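Local structure of Poly(Beta-D-mannuronate) lyase (7O79) at residues 128-136 and 447-455; 327-335 and 360-370. The protein probably cleaves poly(beta-D-mannuronate) chains of alginate by elimination, as a polysaccharide lyase of family 6 built on a parallel beta-helix. One frame throughout, in Å; residues are numbered along the deposited sequence.

Interaction 1 of 2, residues 128-136 and 447-455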
loop_
_atom_site.group_PDB
_atom_site.type_symbol
_atom_site.label_atom_id
_atom_site.label_comp_id
_atom_site.label_asym_id
_atom_site.label_seq_id
_atom_site.Cartn_x
_atom_site.Cartn_y
_atom_site.Cartn_z
ATOM N N LEU A 128 -2.823 -13.839 -6.193
ATOM C CA LEU A 128 -2.239 -13.981 -4.865
ATOM C C LEU A 128 -0.719 -13.976 -4.938
ATOM O O LEU A 128 -0.134 -14.684 -5.761
ATOM C CB LEU A 128 -2.724 -15.272 -4.202
ATOM C CG LEU A 128 -2.153 -15.601 -2.821
ATOM C CD1 LEU A 128 -2.398 -14.491 -1.814
ATOM C CD2 LEU A 128 -2.791 -16.889 -2.334
ATOM N N MET A 129 -0.091 -13.149 -4.103
ATOM C CA MET A 129 1.352 -13.172 -3.862
ATOM C C MET A 129 1.590 -13.372 -2.379
ATOM O O MET A 129 1.104 -12.576 -1.575
ATOM C CB MET A 129 2.045 -11.866 -4.274
ATOM C CG MET A 129 3.556 -11.997 -4.421
ATOM S SD MET A 129 4.396 -10.578 -5.209
ATOM C CE MET A 129 4.062 -9.243 -4.042
ATOM N N GLN A 130 2.375 -14.390 -2.014
ATOM C CA GLN A 130 2.621 -14.632 -0.603
ATOM C C GLN A 130 3.978 -15.299 -0.414
ATOM O O GLN A 130 4.469 -15.995 -1.302
ATOM C CB GLN A 130 1.502 -15.475 0.025
ATOM C CG GLN A 130 1.345 -16.872 -0.575
ATOM C CD GLN A 130 0.241 -17.668 0.111
ATOM O OE1 GLN A 130 -0.687 -17.096 0.690
ATOM N NE2 GLN A 130 0.337 -18.996 0.043
ATOM N N TYR A 131 4.582 -15.059 0.749
ATOM C CA TYR A 131 5.927 -15.553 1.077
ATOM C C TYR A 131 6.950 -15.179 0.012
ATOM O O TYR A 131 7.771 -15.990 -0.417
ATOM C CB TYR A 131 5.919 -17.056 1.318
ATOM C CG TYR A 131 4.994 -17.415 2.444
ATOM C CD1 TYR A 131 5.359 -17.161 3.766
ATOM C CD2 TYR A 131 3.745 -17.967 2.200
ATOM C CE1 TYR A 131 4.514 -17.474 4.822
ATOM C CE2 TYR A 131 2.900 -18.281 3.254
ATOM C CZ TYR A 131 3.297 -18.030 4.558
ATOM O OH TYR A 131 2.462 -18.338 5.607
ATOM N N CYS A 132 6.911 -13.920 -0.402
ATOM C CA CYS A 132 7.921 -13.384 -1.291
ATOM C C CYS A 132 8.694 -12.283 -0.577
ATOM O O CYS A 132 8.195 -11.659 0.363
ATOM C CB CYS A 132 7.293 -12.876 -2.590
ATOM S SG CYS A 132 6.571 -14.196 -3.620
ATOM N N SER A 133 9.929 -12.054 -1.026
ATOM C CA SER A 133 10.830 -11.083 -0.410
ATOM C C SER A 133 11.344 -10.106 -1.455
ATOM O O SER A 133 11.656 -10.491 -2.583
ATOM C CB SER A 133 12.038 -11.751 0.271
ATOM O OG SER A 133 11.644 -12.525 1.380
ATOM N N PHE A 134 11.465 -8.844 -1.051
ATOM C CA PHE A 134 11.830 -7.757 -1.949
ATOM C C PHE A 134 12.818 -6.843 -1.244
ATOM O O PHE A 134 12.511 -6.288 -0.184
ATOM C CB PHE A 134 10.580 -6.991 -2.400
ATOM C CG PHE A 134 9.498 -7.885 -2.954
ATOM C CD1 PHE A 134 9.517 -8.248 -4.292
ATOM C CD2 PHE A 134 8.531 -8.430 -2.129
ATOM C CE1 PHE A 134 8.557 -9.072 -4.819
ATOM C CE2 PHE A 134 7.556 -9.266 -2.643
ATOM C CZ PHE A 134 7.566 -9.593 -3.999
ATOM N N LYS A 135 14.000 -6.682 -1.829
ATOM C CA LYS A 135 15.067 -5.942 -1.170
ATOM C C LYS A 135 15.794 -5.031 -2.150
ATOM O O LYS A 135 16.270 -5.488 -3.194
ATOM C CB LYS A 135 16.070 -6.902 -0.524
ATOM C CG LYS A 135 17.185 -6.146 0.190
ATOM C CD LYS A 135 18.191 -7.070 0.849
ATOM C CE LYS A 135 19.227 -6.267 1.630
ATOM N NZ LYS A 135 20.065 -5.455 0.710
ATOM N N GLY A 136 15.886 -3.746 -1.814
ATOM C CA GLY A 136 16.830 -2.863 -2.466
ATOM C C GLY A 136 16.350 -2.099 -3.689
ATOM O O GLY A 136 17.179 -1.460 -4.350
ATOM N N SER A 447 10.620 -11.451 10.913
ATOM C CA SER A 447 11.070 -11.786 9.567
ATOM C C SER A 447 11.118 -13.286 9.318
ATOM O O SER A 447 11.315 -13.695 8.170
ATOM C CB SER A 447 12.447 -11.166 9.300
ATOM O OG SER A 447 13.449 -11.728 10.136
ATOM N N LYS A 448 10.956 -14.109 10.356
ATOM C CA LYS A 448 10.939 -15.556 10.184
ATOM C C LYS A 448 9.612 -16.073 9.643
ATOM O O LYS A 448 9.582 -17.176 9.086
ATOM C CB LYS A 448 11.246 -16.247 11.515
ATOM N N GLU A 449 8.520 -15.319 9.801
ATOM C CA GLU A 449 7.190 -15.769 9.394
ATOM C C GLU A 449 6.745 -15.186 8.056
ATOM O O GLU A 449 5.634 -15.488 7.598
ATOM C CB GLU A 449 6.150 -15.402 10.460
ATOM C CG GLU A 449 6.472 -15.849 11.879
ATOM C CD GLU A 449 5.670 -15.068 12.924
ATOM O OE1 GLU A 449 4.628 -15.588 13.385
ATOM O OE2 GLU A 449 6.074 -13.932 13.275
ATOM N N VAL A 450 7.567 -14.342 7.437
ATOM C CA VAL A 450 7.225 -13.656 6.197
ATOM C C VAL A 450 8.387 -13.812 5.223
ATOM O O VAL A 450 9.504 -14.170 5.606
ATOM C CB VAL A 450 6.926 -12.164 6.423
ATOM C CG1 VAL A 450 5.699 -11.977 7.303
ATOM C CG2 VAL A 450 8.136 -11.505 7.037
ATOM N N GLY A 451 8.113 -13.509 3.952
ATOM C CA GLY A 451 9.102 -13.642 2.906
ATOM C C GLY A 451 9.384 -15.099 2.557
ATOM O O GLY A 451 8.680 -16.029 2.975
ATOM N N VAL A 452 10.462 -15.282 1.778
ATOM C CA VAL A 452 10.828 -16.616 1.295
ATOM C C VAL A 452 11.334 -17.478 2.456
ATOM O O VAL A 452 11.829 -16.982 3.473
ATOM C CB VAL A 452 11.883 -16.509 0.183
ATOM C CG1 VAL A 452 11.339 -15.699 -0.978
ATOM C CG2 VAL A 452 13.196 -15.953 0.703
ATOM N N LYS A 453 11.207 -18.803 2.296
ATOM C CA LYS A 453 11.685 -19.723 3.327
ATOM C C LYS A 453 13.198 -19.932 3.244
ATOM O O LYS A 453 13.873 -20.035 4.272
ATOM C CB LYS A 453 10.956 -21.058 3.208
ATOM C CG LYS A 453 9.466 -20.902 2.962
ATOM C CD LYS A 453 8.755 -20.252 4.135
ATOM C CE LYS A 453 7.239 -20.330 3.976
ATOM N NZ LYS A 453 6.563 -20.555 5.291
ATOM N N TRP A 454 13.737 -20.006 2.033
ATOM C CA TRP A 454 15.172 -20.021 1.776
ATOM C C TRP A 454 15.806 -18.652 2.069
ATOM O O TRP A 454 15.154 -17.728 2.562
ATOM C CB TRP A 454 15.375 -20.545 0.359
ATOM C CG TRP A 454 14.600 -19.765 -0.659
ATOM C CD1 TRP A 454 13.311 -20.021 -1.049
ATOM C CD2 TRP A 454 15.048 -18.664 -1.452
ATOM N NE1 TRP A 454 12.916 -19.130 -2.005
ATOM C CE2 TRP A 454 13.962 -18.284 -2.281
ATOM C CE3 TRP A 454 16.248 -17.949 -1.532
ATOM C CZ2 TRP A 454 14.044 -17.225 -3.186
ATOM C CZ3 TRP A 454 16.328 -16.892 -2.433
ATOM C CH2 TRP A 454 15.229 -16.539 -3.248
ATOM N N SER A 455 17.112 -18.517 1.807
ATOM C CA SER A 455 17.909 -17.456 2.421
ATOM C C SER A 455 18.312 -16.354 1.445
ATOM O O SER A 455 18.848 -16.634 0.363
ATOM C CB SER A 455 19.166 -18.026 3.076
ATOM O OG SER A 455 19.764 -17.043 3.907
HETATM O O HOH W 1 3.494 -17.009 8.573
#
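The first torsion of Y131 sets CG beside the backbone N and opposite the carbonyl carbon (chi1 -59°), while the K453 chain, bent at chi2 and chi4, brings its amine end over the ring. K453 NZ lies 4.1 Å from the centroid of the Y131 ring and 28° off its normal, a cation-pi contact. The neighbouring methylene adds a CH-pi contact over the ring, its CE atom approaching Y131 CD1 to 3.7 Å. The ring edge meets backbone: G451 O lies in the ring plane, 3.6 Å from Y131 CD1, and E449 O reaches CE1. A water bonded to E449 O at 2.8 Å extends weakly to Y131 OH. The ring also meets that of Y158, their planes nearly parallel.

The second point of attachment is S133. Its OG accepts the V452 N-H at 3.0 Å with an angle of 159°, and G451 CA packs against the same oxygen at 3.2 Å. A CB on G451 would collide with S133 OG, and the positive phi there also suits glycine. G451 CA makes a CA-H...O contact of 3.3 Å to C132 O. N102 accepts from K453 N and W454 NE1, tying the same segment to strand 99-106.

With an alanine in place of Y131, the K453 ammonium would probably lose its aromatic partner and the carbonyls of G451 and E449 the C-H edge beside them, opening a gap there. The chemistry thus implies adhesion of an irregular C-terminal segment to the break between strands 128-130 and 133-135 through one conventional hydrogen bond, reinforced by aromatic, cation and C-H contacts.

Interaction 2 of 2, residues 327-335 and 360-370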
loop_
_atom_site.group_PDB
_atom_site.type_symbol
_atom_site.label_atom_id
_atom_site.label_comp_id
_atom_site.label_asym_id
_atom_site.label_seq_id
_atom_site.Cartn_x
_atom_site.Cartn_y
_atom_site.Cartn_z
ATOM N N ASN A 327 4.227 8.166 21.878
ATOM C CA ASN A 327 5.579 8.715 21.696
ATOM C C ASN A 327 5.775 9.237 20.274
ATOM O O ASN A 327 6.834 9.067 19.671
ATOM C CB ASN A 327 6.641 7.669 22.067
ATOM C CG ASN A 327 8.057 8.242 22.159
ATOM O OD1 ASN A 327 8.272 9.392 22.565
ATOM N ND2 ASN A 327 9.032 7.422 21.795
ATOM N N VAL A 328 4.733 9.890 19.721
ATOM C CA VAL A 328 4.816 10.414 18.355
ATOM C C VAL A 328 5.441 11.800 18.387
ATOM O O VAL A 328 5.222 12.581 19.321
ATOM C CB VAL A 328 3.433 10.429 17.659
ATOM C CG1 VAL A 328 2.891 9.021 17.570
ATOM C CG2 VAL A 328 2.436 11.326 18.362
ATOM N N GLY A 329 6.234 12.113 17.360
ATOM C CA GLY A 329 6.886 13.406 17.307
ATOM C C GLY A 329 6.023 14.546 16.828
ATOM O O GLY A 329 6.410 15.709 16.997
ATOM N N GLY A 330 4.872 14.249 16.230
ATOM C CA GLY A 330 3.946 15.276 15.785
ATOM C C GLY A 330 2.693 15.267 16.631
ATOM O O GLY A 330 2.773 15.062 17.848
ATOM N N ALA A 331 1.531 15.487 16.019
ATOM C CA ALA A 331 0.277 15.408 16.747
ATOM C C ALA A 331 -0.164 13.950 16.845
ATOM O O ALA A 331 0.188 13.122 16.010
ATOM C CB ALA A 331 -0.805 16.251 16.053
ATOM N N GLY A 332 -0.929 13.632 17.882
ATOM C CA GLY A 332 -1.431 12.272 17.977
ATOM C C GLY A 332 -2.462 12.012 16.896
ATOM O O GLY A 332 -2.313 11.124 16.046
ATOM N N ILE A 333 -3.531 12.794 16.929
ATOM C CA ILE A 333 -4.552 12.771 15.898
ATOM C C ILE A 333 -4.691 14.193 15.382
ATOM O O ILE A 333 -4.954 15.118 16.163
ATOM C CB ILE A 333 -5.892 12.226 16.414
ATOM C CG1 ILE A 333 -5.674 10.824 17.012
ATOM C CG2 ILE A 333 -6.936 12.214 15.285
ATOM C CD1 ILE A 333 -6.933 10.112 17.533
ATOM N N ASN A 334 -4.468 14.370 14.086
ATOM C CA ASN A 334 -4.567 15.668 13.434
ATOM C C ASN A 334 -5.880 15.669 12.651
ATOM O O ASN A 334 -5.983 15.040 11.595
ATOM C CB ASN A 334 -3.340 15.892 12.557
ATOM C CG ASN A 334 -3.342 17.243 11.847
ATOM O OD1 ASN A 334 -4.170 18.103 12.106
ATOM N ND2 ASN A 334 -2.388 17.430 10.963
ATOM N N ILE A 335 -6.902 16.318 13.209
ATOM C CA ILE A 335 -8.217 16.423 12.578
ATOM C C ILE A 335 -8.190 17.688 11.726
ATOM O O ILE A 335 -8.392 18.798 12.226
ATOM C CB ILE A 335 -9.349 16.445 13.605
ATOM C CG1 ILE A 335 -9.181 15.308 14.626
ATOM C CG2 ILE A 335 -10.717 16.321 12.927
ATOM C CD1 ILE A 335 -10.167 15.378 15.781
ATOM N N ASN A 360 -9.227 5.982 21.743
ATOM C CA ASN A 360 -7.842 5.975 21.303
ATOM C C ASN A 360 -6.927 6.307 22.474
ATOM O O ASN A 360 -7.306 7.062 23.374
ATOM C CB ASN A 360 -7.643 6.995 20.175
ATOM C CG ASN A 360 -8.464 6.639 18.943
ATOM O OD1 ASN A 360 -8.185 5.643 18.264
ATOM N ND2 ASN A 360 -9.509 7.425 18.673
ATOM N N ILE A 361 -5.722 5.738 22.452
ATOM C CA ILE A 361 -4.670 6.038 23.424
ATOM C C ILE A 361 -3.596 6.839 22.706
ATOM O O ILE A 361 -3.208 6.478 21.589
ATOM C CB ILE A 361 -4.081 4.752 24.031
ATOM C CG1 ILE A 361 -5.065 4.137 25.024
ATOM C CG2 ILE A 361 -2.701 5.030 24.679
ATOM C CD1 ILE A 361 -4.565 2.849 25.631
ATOM N N ILE A 362 -3.129 7.937 23.332
ATOM C CA ILE A 362 -2.209 8.877 22.694
ATOM C C ILE A 362 -1.160 9.371 23.688
ATOM O O ILE A 362 -1.471 9.683 24.845
ATOM C CB ILE A 362 -2.932 10.106 22.099
ATOM C CG1 ILE A 362 -4.109 9.723 21.194
ATOM C CG2 ILE A 362 -1.960 10.987 21.330
ATOM C CD1 ILE A 362 -5.257 10.717 21.280
ATOM N N SER A 363 0.077 9.492 23.210
ATOM C CA SER A 363 1.085 10.321 23.859
ATOM C C SER A 363 1.980 10.911 22.780
ATOM O O SER A 363 2.181 10.302 21.728
ATOM C CB SER A 363 1.879 9.519 24.905
ATOM O OG SER A 363 2.973 8.830 24.323
ATOM N N THR A 364 2.464 12.140 23.029
ATOM C CA THR A 364 3.290 12.894 22.101
ATOM C C THR A 364 4.574 13.309 22.805
ATOM O O THR A 364 4.587 13.517 24.020
ATOM C CB THR A 364 2.571 14.163 21.544
ATOM O OG1 THR A 364 2.489 15.185 22.558
ATOM C CG2 THR A 364 1.172 13.847 21.007
ATOM N N LYS A 365 5.649 13.434 22.023
ATOM C CA LYS A 365 6.948 13.815 22.578
ATOM C C LYS A 365 6.919 15.209 23.200
ATOM O O LYS A 365 7.583 15.463 24.213
ATOM C CB LYS A 365 8.024 13.755 21.492
ATOM C CG LYS A 365 8.396 12.352 21.059
ATOM C CD LYS A 365 9.501 12.377 20.017
ATOM C CE LYS A 365 10.056 10.973 19.739
ATOM N NZ LYS A 365 9.208 10.214 18.766
ATOM N N SER A 366 6.185 16.133 22.588
ATOM C CA SER A 366 6.063 17.497 23.090
ATOM C C SER A 366 5.156 17.608 24.312
ATOM O O SER A 366 5.214 18.615 25.025
ATOM C CB SER A 366 5.496 18.391 21.991
ATOM O OG SER A 366 4.157 18.013 21.712
ATOM N N GLY A 367 4.307 16.613 24.559
ATOM C CA GLY A 367 3.269 16.773 25.563
ATOM C C GLY A 367 2.187 17.762 25.181
ATOM O O GLY A 367 1.466 18.252 26.058
ATOM N N LYS A 368 2.089 18.103 23.897
ATOM C CA LYS A 368 1.010 18.902 23.338
ATOM C C LYS A 368 0.456 18.211 22.100
ATOM O O LYS A 368 1.086 17.318 21.528
ATOM C CB LYS A 368 1.477 20.301 22.941
ATOM C CG LYS A 368 2.162 21.052 24.062
ATOM C CD LYS A 368 2.630 22.405 23.568
ATOM C CE LYS A 368 2.762 23.368 24.731
ATOM N NZ LYS A 368 2.610 24.781 24.249
ATOM N N ASN A 369 -0.733 18.650 21.695
ATOM C CA ASN A 369 -1.357 18.238 20.432
ATOM C C ASN A 369 -1.584 16.732 20.333
ATOM O O ASN A 369 -1.443 16.148 19.258
ATOM C CB ASN A 369 -0.554 18.727 19.225
ATOM C CG ASN A 369 -0.328 20.222 19.245
ATOM O OD1 ASN A 369 -1.279 21.006 19.386
ATOM N ND2 ASN A 369 0.918 20.632 19.075
ATOM N N ALA A 370 -1.984 16.099 21.441
ATOM C CA ALA A 370 -2.472 14.724 21.343
ATOM C C ALA A 370 -3.635 14.634 20.360
ATOM O O ALA A 370 -3.684 13.744 19.502
ATOM C CB ALA A 370 -2.896 14.208 22.717
HETATM O O HOH W 2 5.129 15.746 19.690
#
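S363 OG is gripped twice: it accepts the N327 N-H at 2.8 Å and 155°, and is also hydrogen-bonded to N400 OD1. A first torsion of 86° swings this hydroxyl between the backbone N and the carbonyl carbon, where it meets the corner at N327. K365 holds that corner from the exposed side, its NZ donating to N327 O at 2.8 Å while N251 OD1 shares the amine. K365 CG rests against N327 OD1 at 3.3 Å, and the N327 amide is held by D274 and N400.

V328 and T364 form a parallel bridge. V328 N bonds to S363 O at 3.3 Å, long but nearly straight (171°), and K365 N returns to V328 O at 2.9 Å. After the turns, backbone hydrogen bonds join the segments again: G332 N to N369 O, 2.9 Å, and I333 N to A370 O, 2.7 Å. At G332 a CB would clash with both I362 CG2 and A370 O, consistent with a glycine at this place. I333 CD1 touches I362 CD1 and also meets the N360 amide, the I333 and N360 side chains crossing at about a right angle. T364 OG1 donates to K368 O and S366 OG accepts the K368 N-H, forming an ST turn. Matched strands, corners and turns in successive coils are the signature of a right-handed parallel beta-helix of the pectate-lyase-like clan.

How the interactions relate
The centres of the two interactions lie 34 Å apart and their nearest atoms about 22 Å, so they do not touch. Both nevertheless reach the same ladder of parallel strands: interaction 1 through strand 128-135, interaction 2 through strands 319-328 and 356-364, with strands such as 194-201 and 241-248 between them. Both segments of interaction 2 fall between the two segments of interaction 1 in the sequence. The two differ in range: 327-335 and 360-370 join coils close in sequence, whereas 128-136 meets a segment 311 residues later. After strand 391-397 the chain therefore runs back along the beta-helix, and 447-455 ties its C-terminal end to an earlier coil.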